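Peptidase S9 prolyl oligopeptidase catalytic domain-containing protein (Pyrococcus horikoshii, PDB 4HXF) is a self-compartmentalizing hexameric serine protease, an acylaminoacyl peptidase that cleaves peptides and selects its substrates through multimerization. Local coordinates at residues Y239-D244 with L505-E510; F482-S487 with E598-K603; K535-L540 with G565-I570. All blocks are in the same frame, centred on the assembly; numbering follows the deposited sequence.

Contact 1 joins the beta-propeller to the helix that carries F507 and D508, two residues lining the inhibitor pocket. Contacts 2 and 3 are buried contacts within the alpha/beta-hydrolase domain, with centres about 33 Å and 32 Å from that of contact 1. They adjoin each other, their centres only about 9 Å apart, because strands 484-488 and 538-543 are neighbours in one sheet. S487 N probably donates to L539 O (2.9 Å), and a salt bridge ties K603 NZ to E567 OE1 (2.8 Å). Neither lines the pocket: in contact 3 the side chain of L540 is still about 14 Å from the bound inhibitor. Contacts 1 and 3 both also touch a neighbouring subunit.

Contact 1 of 3, residues Y239-D244 with L505-E510; sequences YVSEHD and LWFDKE. With MG (magnesium ion), chain D; Y3A (N-[(benzyloxy)carbonyl]glycyl-N-[(2S,3R)-4-chloro-3-hydroxy-1-phenylbutan-2-yl]glycinamide), chain B.
E510, on helix 504-511 of the alpha/beta-hydrolase domain, grips V240 and S241 of a beta-propeller loop in a surface contact between the two domains. The loop joins strands 229-232 and 245-249 and forms a type I beta turn from Y239 to E242. E510 has CG anti to its backbone N (chi1 174°) and an extended chain beyond, and it presents both carboxylate oxygens to the turn. OE2 of E510 takes V240 N at 2.8 Å on its syn lone pair. OE1 of E510 accepts S241 N, also syn, at 2.9 Å, and S241 OG nearly along its own C-O axis. The Y239 ring stands almost perpendicular to this carboxylate (85°), its edge toward E510 CG, while V240 CG2 touches W506 CZ3 at 4.0 Å. On the far side of the loop, D244 OD2 and E263 bind magnesium with four waters, one of them held by V240 O and E242 O. F507 links the loop to the inhibitor pocket through opposite corners of its ring: S241 OG lies at the edge, 3.8 Å from F507 CE1, and inhibitor CE2 is 3.5 Å from F507 CD2.

Contact 2 of 3, residues F482-S487 with E598-K603; sequences FKAGIS and EFFERK
I486 pushes its outer carbons between F599 and F600, and this is where strand 484-487 and helix 598-603 pack most closely. The two elements run nearly antiparallel (166°), with axes 9.1 Å apart. I486 CG1 stands beside the backbone N, anti to the carbonyl carbon (chi1 -55°), which directs it at the helix. From there CD1 reaches over one face of the F600 ring in a CH-pi contact, 3.9 Å from the ring centroid and displaced toward the rim. CG1 of I486 meets F599 CD2 at 3.7 Å, the two side chains sliding past each other in opposite directions. F599 CE2 also comes to 3.4 Å from G485 O. The other face of the strand belongs to helix 467-478, against which S487 packs.

Toward A484 the fit slackens. A484 CB lies 4.2 Å from K603 CB and approaches the F600 ring obliquely. Beyond it a water takes over, donating to K483 O and K603 O at 2.6 Å each and so joining two carbonyls that stand 4.1 Å apart. K603 turns its chain away from the strand, laying CG over the centre of the F599 ring, and its NZ is held by the carbonyl oxygens of E608 and G610 as well as by the carboxylate of E567. On the outer side of the helix, R602 NE makes a salt bridge with E598 OE1. In this chain strand 484-488 lies next to strand 460-465, which leads to S466 of the inhibitor pocket. Such packing of a long late helix, here 586-605, on one face of the central sheet is characteristic of the layered alpha/beta-hydrolase fold.

Contact 3 of 3, residues K535-L540 with G565-I570; sequences KAPLLL and GKEVYI
V568 has CG1 between its backbone N and carbonyl carbon (chi1 63°), which leaves CG2 anti to the N and turned toward L538 and L540. V568 CG2 sits 3.4 Å from L538 O, and it touches L538 CD2 at 4.0 Å and L540 CD1 at 3.9 Å. L538 and V568 lie side by side, pointing the same way, whereas L540 slants across V568. E567 has CG anti to its backbone N (chi1 -179°), and the chain beyond is extended; its carboxylate lies against P537, with CD 3.8 Å from P537 CB. There E567 OE1 accepts Y569 OH at 2.6 Å, on its anti side, somewhat out of the carboxylate plane but near the plane of the tyrosine ring, while Y607 takes OE2.

Between the backbones the bonds tighten along the strands. L538 N donates only weakly to E567 O, an oxygen that also shares a water with A536 O. Y569 N then donates to L538 O at 3.1 Å and L540 N to Y569 O at 2.9 Å.

L538, L540, V568 and I570 carry helix 552-563, whereas L539 and Y569 face helix 586-605 and meet F133 of a neighbouring subunit. I570 pairs antiparallel with a strand of that subunit, extending the sheet across the interface. Helix 552-563 ends in a Schellman motif, with G565 at positive phi as its C-prime residue, and K566 leads into the second strand. Parallel strands 538-543 and 568-573, joined by this helix, form a classic beta-alpha-beta crossover at the end of this chain's part of the alpha/beta-hydrolase sheet.

Contact 1 of 3, residues Y239-D244 with L505-E510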
loop_
_atom_site.group_PDB
_atom_site.type_symbol
_atom_site.label_atom_id
_atom_site.label_comp_id
_atom_site.label_asym_id
_atom_site.label_seq_id
_atom_site.Cartn_x
_atom_site.Cartn_y
_atom_site.Cartn_z
ATOM N N TYR A 239 16.953 1.434 54.960
ATOM C CA TYR A 239 15.941 0.718 54.157
ATOM C C TYR A 239 15.382 1.633 53.094
ATOM O O TYR A 239 15.114 2.825 53.455
ATOM C CB TYR A 239 14.759 0.334 55.069
ATOM C CG TYR A 239 15.282 -0.493 56.281
ATOM C CD1 TYR A 239 15.627 -1.792 56.128
ATOM C CD2 TYR A 239 15.482 0.099 57.513
ATOM C CE1 TYR A 239 16.152 -2.570 57.179
ATOM C CE2 TYR A 239 15.967 -0.621 58.592
ATOM C CZ TYR A 239 16.344 -1.937 58.400
ATOM O OH TYR A 239 16.902 -2.695 59.450
ATOM N N VAL A 240 15.123 1.118 51.915
ATOM C CA VAL A 240 14.547 1.920 50.851
ATOM C C VAL A 240 13.167 2.347 51.309
ATOM O O VAL A 240 12.653 3.421 50.972
ATOM C CB VAL A 240 14.496 1.059 49.579
ATOM C CG1 VAL A 240 13.707 1.756 48.517
ATOM C CG2 VAL A 240 15.955 0.824 49.076
ATOM N N SER A 241 12.536 1.486 52.121
ATOM C CA SER A 241 11.162 1.765 52.678
ATOM C C SER A 241 11.063 2.917 53.676
ATOM O O SER A 241 9.929 3.260 54.066
ATOM C CB SER A 241 10.569 0.508 53.293
ATOM O OG SER A 241 10.534 -0.599 52.290
ATOM N N GLU A 242 12.182 3.436 54.164
ATOM C CA GLU A 242 12.170 4.639 55.009
ATOM C C GLU A 242 11.473 5.776 54.294
ATOM O O GLU A 242 11.542 5.829 53.053
ATOM C CB GLU A 242 13.606 5.050 55.446
ATOM C CG GLU A 242 14.250 4.178 56.465
ATOM C CD GLU A 242 15.736 4.639 56.570
ATOM O OE1 GLU A 242 15.987 5.867 56.734
ATOM O OE2 GLU A 242 16.513 3.781 56.723
ATOM N N HIS A 243 10.847 6.694 55.048
ATOM C CA HIS A 243 10.184 7.798 54.455
ATOM C C HIS A 243 11.151 8.672 53.725
ATOM O O HIS A 243 12.061 9.228 54.391
ATOM C CB HIS A 243 9.421 8.578 55.502
ATOM C CG HIS A 243 8.108 7.934 55.991
ATOM N ND1 HIS A 243 7.437 6.903 55.327
ATOM C CD2 HIS A 243 7.368 8.215 57.120
ATOM C CE1 HIS A 243 6.298 6.642 55.999
ATOM N NE2 HIS A 243 6.242 7.444 57.096
ATOM N N ASP A 244 10.896 8.920 52.458
ATOM C CA ASP A 244 11.607 10.005 51.730
ATOM C C ASP A 244 11.232 11.357 52.150
ATOM O O ASP A 244 10.052 11.664 52.376
ATOM C CB ASP A 244 11.410 9.847 50.251
ATOM C CG ASP A 244 12.113 8.620 49.742
ATOM O OD1 ASP A 244 13.327 8.525 49.808
ATOM O OD2 ASP A 244 11.475 7.590 49.455
ATOM N N LEU A 505 16.617 -8.110 43.419
ATOM C CA LEU A 505 17.940 -8.395 43.980
ATOM C C LEU A 505 18.159 -7.551 45.262
ATOM O O LEU A 505 18.848 -8.050 46.183
ATOM C CB LEU A 505 19.079 -8.171 42.987
ATOM C CG LEU A 505 19.285 -9.162 41.865
ATOM C CD1 LEU A 505 20.461 -8.674 40.991
ATOM C CD2 LEU A 505 19.428 -10.575 42.476
ATOM N N TRP A 506 17.592 -6.342 45.279
ATOM C CA TRP A 506 17.728 -5.501 46.470
ATOM C C TRP A 506 16.458 -5.405 47.236
ATOM O O TRP A 506 16.522 -5.477 48.465
ATOM C CB TRP A 506 18.284 -4.141 46.021
ATOM C CG TRP A 506 17.526 -3.519 44.913
ATOM C CD1 TRP A 506 17.743 -3.645 43.565
ATOM C CD2 TRP A 506 16.440 -2.633 45.058
ATOM N NE1 TRP A 506 16.813 -2.904 42.871
ATOM C CE2 TRP A 506 16.035 -2.271 43.682
ATOM C CE3 TRP A 506 15.742 -2.081 46.164
ATOM C CZ2 TRP A 506 15.012 -1.459 43.452
ATOM C CZ3 TRP A 506 14.687 -1.251 45.892
ATOM C CH2 TRP A 506 14.323 -0.966 44.564
ATOM N N PHE A 507 15.292 -5.322 46.612
ATOM C CA PHE A 507 14.097 -5.104 47.367
ATOM C C PHE A 507 13.639 -6.339 48.159
ATOM O O PHE A 507 13.230 -6.170 49.302
ATOM C CB PHE A 507 12.966 -4.591 46.528
ATOM C CG PHE A 507 11.832 -3.936 47.325
ATOM C CD1 PHE A 507 12.120 -2.923 48.288
ATOM C CD2 PHE A 507 10.558 -4.349 47.171
ATOM C CE1 PHE A 507 11.076 -2.366 49.027
ATOM C CE2 PHE A 507 9.495 -3.769 47.873
ATOM C CZ PHE A 507 9.766 -2.782 48.811
ATOM N N ASP A 508 13.733 -7.533 47.603
ATOM C CA ASP A 508 13.352 -8.708 48.357
ATOM C C ASP A 508 14.270 -8.898 49.570
ATOM O O ASP A 508 13.833 -9.390 50.612
ATOM C CB ASP A 508 13.371 -10.014 47.500
ATOM C CG ASP A 508 12.159 -10.201 46.635
ATOM O OD1 ASP A 508 11.890 -9.405 45.797
ATOM O OD2 ASP A 508 11.589 -11.255 46.835
ATOM N N LYS A 509 15.539 -8.557 49.427
ATOM C CA LYS A 509 16.505 -8.642 50.594
ATOM C C LYS A 509 15.959 -7.850 51.793
ATOM O O LYS A 509 16.143 -8.276 52.963
ATOM C CB LYS A 509 17.936 -8.259 50.255
ATOM C CG LYS A 509 18.630 -9.341 49.398
ATOM C CD LYS A 509 20.099 -9.048 49.217
ATOM C CE LYS A 509 20.784 -10.047 48.273
ATOM N NZ LYS A 509 22.164 -9.633 47.903
ATOM N N GLU A 510 15.371 -6.721 51.474
ATOM C CA GLU A 510 14.826 -5.826 52.484
ATOM C C GLU A 510 13.466 -6.307 53.014
ATOM O O GLU A 510 13.247 -6.410 54.216
ATOM C CB GLU A 510 14.668 -4.447 51.856
ATOM C CG GLU A 510 13.972 -3.431 52.753
ATOM C CD GLU A 510 14.119 -2.004 52.276
ATOM O OE1 GLU A 510 13.094 -1.299 52.550
ATOM O OE2 GLU A 510 15.289 -1.629 51.922
HETATM MG MG MG D . 9.718 6.422 49.411
HETATM N N3 Y3A B . 7.005 -0.339 44.520
HETATM C CA3 Y3A B . 6.941 -1.645 45.204
HETATM C C3 Y3A B . 6.348 -2.609 44.171
HETATM O O3 Y3A B . 6.319 -2.478 42.964
HETATM C C4 Y3A B . 3.374 -4.183 43.674
HETATM O O4 Y3A B . 2.795 -3.988 44.913
HETATM C CA4 Y3A B . 4.798 -4.660 43.893
HETATM N N4 Y3A B . 5.419 -3.672 44.815
HETATM C CB4 Y3A B . 4.956 -5.962 44.734
HETATM C CG4 Y3A B . 6.375 -6.379 44.938
HETATM C CD1 Y3A B . 7.254 -6.765 43.915
HETATM C CD2 Y3A B . 6.865 -6.469 46.233
HETATM C CE1 Y3A B . 8.556 -7.171 44.144
HETATM C CE2 Y3A B . 8.171 -6.867 46.483
HETATM C CZ4 Y3A B . 9.005 -7.184 45.457
HETATM C C15 Y3A B . 3.169 -3.170 42.486
HETATM O O HOH W 1 10.505 5.041 50.737
HETATM O O HOH W 2 7.970 5.322 49.262
HETATM O O HOH W 3 10.652 5.251 47.851
HETATM O O HOH W 4 8.892 7.849 47.987
#

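Contact 2 of 3, residues F482-S487 with E598-K603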
loop_
_atom_site.group_PDB
_atom_site.type_symbol
_atom_site.label_atom_id
_atom_site.label_comp_id
_atom_site.label_asym_id
_atom_site.label_seq_id
_atom_site.Cartn_x
_atom_site.Cartn_y
_atom_site.Cartn_z
ATOM N N PHE A 482 -12.781 -16.846 53.264
ATOM C CA PHE A 482 -13.103 -16.322 51.947
ATOM C C PHE A 482 -13.685 -17.342 50.995
ATOM O O PHE A 482 -13.295 -18.512 50.992
ATOM C CB PHE A 482 -11.871 -15.683 51.324
ATOM C CG PHE A 482 -11.245 -14.649 52.197
ATOM C CD1 PHE A 482 -10.202 -14.953 53.041
ATOM C CD2 PHE A 482 -11.770 -13.386 52.250
ATOM C CE1 PHE A 482 -9.653 -14.067 53.905
ATOM C CE2 PHE A 482 -11.234 -12.493 53.155
ATOM C CZ PHE A 482 -10.199 -12.797 53.977
ATOM N N LYS A 483 -14.681 -16.889 50.229
ATOM C CA LYS A 483 -15.450 -17.781 49.334
ATOM C C LYS A 483 -14.905 -17.761 47.877
ATOM O O LYS A 483 -15.249 -18.606 47.081
ATOM C CB LYS A 483 -16.880 -17.388 49.368
ATOM C CG LYS A 483 -17.524 -17.724 50.725
ATOM C CD LYS A 483 -17.349 -19.186 51.155
ATOM C CE LYS A 483 -18.256 -19.498 52.365
ATOM N NZ LYS A 483 -17.792 -18.687 53.552
ATOM N N ALA A 484 -14.136 -16.740 47.551
ATOM C CA ALA A 484 -13.565 -16.469 46.221
ATOM C C ALA A 484 -12.446 -15.505 46.340
ATOM O O ALA A 484 -12.465 -14.632 47.185
ATOM C CB ALA A 484 -14.652 -15.869 45.303
ATOM N N GLY A 485 -11.519 -15.574 45.412
ATOM C CA GLY A 485 -10.421 -14.668 45.287
ATOM C C GLY A 485 -10.112 -14.260 43.874
ATOM O O GLY A 485 -10.334 -15.074 42.919
ATOM N N ILE A 486 -9.645 -13.029 43.695
ATOM C CA ILE A 486 -9.063 -12.555 42.416
ATOM C C ILE A 486 -7.715 -12.021 42.736
ATOM O O ILE A 486 -7.590 -10.957 43.382
ATOM C CB ILE A 486 -9.947 -11.548 41.644
ATOM C CG1 ILE A 486 -11.369 -12.130 41.383
ATOM C CG2 ILE A 486 -9.195 -11.156 40.348
ATOM C CD1 ILE A 486 -12.217 -11.215 40.488
ATOM N N SER A 487 -6.674 -12.733 42.312
ATOM C CA SER A 487 -5.279 -12.315 42.591
ATOM C C SER A 487 -4.636 -11.857 41.300
ATOM O O SER A 487 -4.601 -12.604 40.325
ATOM C CB SER A 487 -4.528 -13.526 43.119
ATOM O OG SER A 487 -3.103 -13.367 43.095
ATOM N N GLU A 598 -17.537 -10.401 36.478
ATOM C CA GLU A 598 -18.233 -11.657 36.304
ATOM C C GLU A 598 -17.756 -12.804 37.163
ATOM O O GLU A 598 -18.554 -13.622 37.612
ATOM C CB GLU A 598 -18.239 -12.103 34.840
ATOM C CG GLU A 598 -19.063 -11.187 33.934
ATOM C CD GLU A 598 -20.519 -11.070 34.382
ATOM O OE1 GLU A 598 -21.097 -12.136 34.774
ATOM O OE2 GLU A 598 -21.074 -9.911 34.413
ATOM N N PHE A 599 -16.475 -12.828 37.475
ATOM C CA PHE A 599 -15.935 -13.852 38.410
ATOM C C PHE A 599 -16.572 -13.706 39.765
ATOM O O PHE A 599 -17.073 -14.646 40.336
ATOM C CB PHE A 599 -14.435 -13.837 38.465
ATOM C CG PHE A 599 -13.846 -15.048 39.105
ATOM C CD1 PHE A 599 -13.762 -16.230 38.364
ATOM C CD2 PHE A 599 -13.445 -15.035 40.455
ATOM C CE1 PHE A 599 -13.194 -17.351 38.944
ATOM C CE2 PHE A 599 -12.980 -16.193 41.049
ATOM C CZ PHE A 599 -12.834 -17.345 40.282
ATOM N N PHE A 600 -16.678 -12.466 40.282
ATOM C CA PHE A 600 -17.349 -12.293 41.560
ATOM C C PHE A 600 -18.851 -12.538 41.488
ATOM O O PHE A 600 -19.393 -13.162 42.383
ATOM C CB PHE A 600 -17.073 -10.897 42.167
ATOM C CG PHE A 600 -15.746 -10.805 42.888
ATOM C CD1 PHE A 600 -14.800 -9.837 42.556
ATOM C CD2 PHE A 600 -15.371 -11.754 43.852
ATOM C CE1 PHE A 600 -13.628 -9.687 43.320
ATOM C CE2 PHE A 600 -14.106 -11.664 44.516
ATOM C CZ PHE A 600 -13.269 -10.637 44.224
ATOM N N GLU A 601 -19.521 -12.141 40.383
ATOM C CA GLU A 601 -20.956 -12.441 40.190
ATOM C C GLU A 601 -21.189 -13.975 40.291
ATOM O O GLU A 601 -22.179 -14.371 40.875
ATOM C CB GLU A 601 -21.417 -11.923 38.831
ATOM C CG GLU A 601 -21.554 -10.353 38.788
ATOM C CD GLU A 601 -22.723 -9.854 39.587
ATOM O OE1 GLU A 601 -22.547 -9.472 40.704
ATOM O OE2 GLU A 601 -23.823 -9.965 39.108
ATOM N N ARG A 602 -20.309 -14.741 39.654
ATOM C CA ARG A 602 -20.508 -16.166 39.448
ATOM C C ARG A 602 -19.840 -17.070 40.478
ATOM O O ARG A 602 -20.084 -18.332 40.429
ATOM C CB ARG A 602 -20.152 -16.563 38.009
ATOM C CG ARG A 602 -21.014 -15.862 36.959
ATOM C CD ARG A 602 -20.406 -15.887 35.581
ATOM N NE ARG A 602 -21.193 -15.099 34.647
ATOM C CZ ARG A 602 -22.189 -15.532 33.869
ATOM N NH1 ARG A 602 -22.612 -16.791 33.866
ATOM N NH2 ARG A 602 -22.756 -14.638 33.018
ATOM N N LYS A 603 -19.001 -16.488 41.370
ATOM C CA LYS A 603 -18.319 -17.269 42.338
ATOM C C LYS A 603 -18.559 -16.796 43.766
ATOM O O LYS A 603 -18.402 -17.568 44.736
ATOM C CB LYS A 603 -16.797 -17.347 42.009
ATOM C CG LYS A 603 -16.543 -18.024 40.645
ATOM C CD LYS A 603 -16.818 -19.481 40.571
ATOM C CE LYS A 603 -16.750 -19.937 39.134
ATOM N NZ LYS A 603 -17.147 -21.345 39.003
HETATM O O HOH W 5 -17.482 -19.635 46.096
#

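Contact 3 of 3, residues K535-L540 with G565-I570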
loop_
_atom_site.group_PDB
_atom_site.type_symbol
_atom_site.label_atom_id
_atom_site.label_comp_id
_atom_site.label_asym_id
_atom_site.label_seq_id
_atom_site.Cartn_x
_atom_site.Cartn_y
_atom_site.Cartn_z
ATOM N N LYS A 535 -9.307 -23.694 49.319
ATOM C CA LYS A 535 -10.625 -24.285 49.153
ATOM C C LYS A 535 -11.547 -23.394 48.315
ATOM O O LYS A 535 -12.604 -23.845 47.921
ATOM C CB LYS A 535 -11.282 -24.489 50.525
ATOM C CG LYS A 535 -10.572 -25.415 51.458
ATOM C CD LYS A 535 -11.243 -25.463 52.837
ATOM C CE LYS A 535 -10.232 -25.644 53.964
ATOM N NZ LYS A 535 -9.056 -24.679 53.983
ATOM N N ALA A 536 -11.215 -22.129 48.121
ATOM C CA ALA A 536 -12.085 -21.197 47.418
ATOM C C ALA A 536 -11.677 -21.044 45.985
ATOM O O ALA A 536 -10.480 -21.002 45.703
ATOM C CB ALA A 536 -11.992 -19.794 48.096
ATOM N N PRO A 537 -12.629 -20.914 45.075
ATOM C CA PRO A 537 -12.243 -20.631 43.676
ATOM C C PRO A 537 -11.429 -19.353 43.518
ATOM O O PRO A 537 -11.723 -18.323 44.190
ATOM C CB PRO A 537 -13.567 -20.500 42.924
ATOM C CG PRO A 537 -14.580 -20.418 44.011
ATOM C CD PRO A 537 -14.075 -21.006 45.252
ATOM N N LEU A 538 -10.438 -19.442 42.669
ATOM C CA LEU A 538 -9.469 -18.360 42.484
ATOM C C LEU A 538 -9.289 -18.059 40.985
ATOM O O LEU A 538 -9.140 -18.922 40.166
ATOM C CB LEU A 538 -8.129 -18.782 43.077
ATOM C CG LEU A 538 -6.961 -17.823 42.810
ATOM C CD1 LEU A 538 -7.124 -16.433 43.509
ATOM C CD2 LEU A 538 -5.666 -18.547 43.307
ATOM N N LEU A 539 -9.328 -16.792 40.655
ATOM C CA LEU A 539 -8.955 -16.257 39.332
ATOM C C LEU A 539 -7.666 -15.562 39.501
ATOM O O LEU A 539 -7.521 -14.612 40.337
ATOM C CB LEU A 539 -10.000 -15.261 38.797
ATOM C CG LEU A 539 -9.620 -14.603 37.482
ATOM C CD1 LEU A 539 -9.412 -15.569 36.285
ATOM C CD2 LEU A 539 -10.712 -13.527 37.220
ATOM N N LEU A 540 -6.693 -16.010 38.732
ATOM C CA LEU A 540 -5.377 -15.362 38.616
ATOM C C LEU A 540 -5.345 -14.536 37.347
ATOM O O LEU A 540 -5.791 -14.972 36.253
ATOM C CB LEU A 540 -4.230 -16.414 38.606
ATOM C CG LEU A 540 -3.988 -17.048 39.961
ATOM C CD1 LEU A 540 -3.341 -18.473 39.767
ATOM C CD2 LEU A 540 -3.128 -16.085 40.864
ATOM N N GLY A 565 -5.732 -30.425 42.202
ATOM C CA GLY A 565 -7.186 -30.602 42.001
ATOM C C GLY A 565 -8.043 -29.400 42.397
ATOM O O GLY A 565 -9.261 -29.548 42.501
ATOM N N LYS A 566 -7.492 -28.203 42.472
ATOM C CA LYS A 566 -8.273 -27.009 42.893
ATOM C C LYS A 566 -8.964 -26.365 41.700
ATOM O O LYS A 566 -8.526 -26.512 40.577
ATOM C CB LYS A 566 -7.320 -26.019 43.517
ATOM C CG LYS A 566 -6.405 -26.581 44.633
ATOM C CD LYS A 566 -7.146 -27.167 45.809
ATOM C CE LYS A 566 -6.206 -27.517 46.935
ATOM N NZ LYS A 566 -6.977 -28.001 48.117
ATOM N N GLU A 567 -10.018 -25.658 41.998
ATOM C CA GLU A 567 -10.717 -24.856 41.030
ATOM C C GLU A 567 -9.997 -23.519 40.915
ATOM O O GLU A 567 -10.118 -22.646 41.784
ATOM C CB GLU A 567 -12.186 -24.630 41.492
ATOM C CG GLU A 567 -12.905 -23.804 40.430
ATOM C CD GLU A 567 -14.389 -23.471 40.707
ATOM O OE1 GLU A 567 -14.951 -22.778 39.862
ATOM O OE2 GLU A 567 -14.988 -23.922 41.714
ATOM N N VAL A 568 -9.322 -23.313 39.808
ATOM C CA VAL A 568 -8.488 -22.144 39.550
ATOM C C VAL A 568 -8.501 -21.858 38.056
ATOM O O VAL A 568 -8.682 -22.820 37.261
ATOM C CB VAL A 568 -7.083 -22.301 40.132
ATOM C CG1 VAL A 568 -6.362 -23.472 39.471
ATOM C CG2 VAL A 568 -6.331 -20.907 40.099
ATOM N N TYR A 569 -8.366 -20.586 37.702
ATOM C CA TYR A 569 -8.421 -20.113 36.367
ATOM C C TYR A 569 -7.312 -19.076 36.210
ATOM O O TYR A 569 -7.017 -18.412 37.215
ATOM C CB TYR A 569 -9.752 -19.412 36.077
ATOM C CG TYR A 569 -10.947 -20.266 36.418
ATOM C CD1 TYR A 569 -11.489 -20.250 37.737
ATOM C CD2 TYR A 569 -11.520 -21.107 35.455
ATOM C CE1 TYR A 569 -12.560 -21.064 38.033
ATOM C CE2 TYR A 569 -12.559 -21.966 35.787
ATOM C CZ TYR A 569 -13.111 -21.899 37.064
ATOM O OH TYR A 569 -14.181 -22.746 37.340
ATOM N N ILE A 570 -6.799 -18.928 35.024
ATOM C CA ILE A 570 -5.783 -17.898 34.725
ATOM C C ILE A 570 -6.040 -17.153 33.448
ATOM O O ILE A 570 -6.323 -17.735 32.385
ATOM C CB ILE A 570 -4.303 -18.355 34.933
ATOM C CG1 ILE A 570 -3.351 -17.214 34.880
ATOM C CG2 ILE A 570 -3.927 -19.447 33.897
ATOM C CD1 ILE A 570 -1.887 -17.598 35.176
HETATM O O HOH W 6 -9.204 -23.019 44.326
#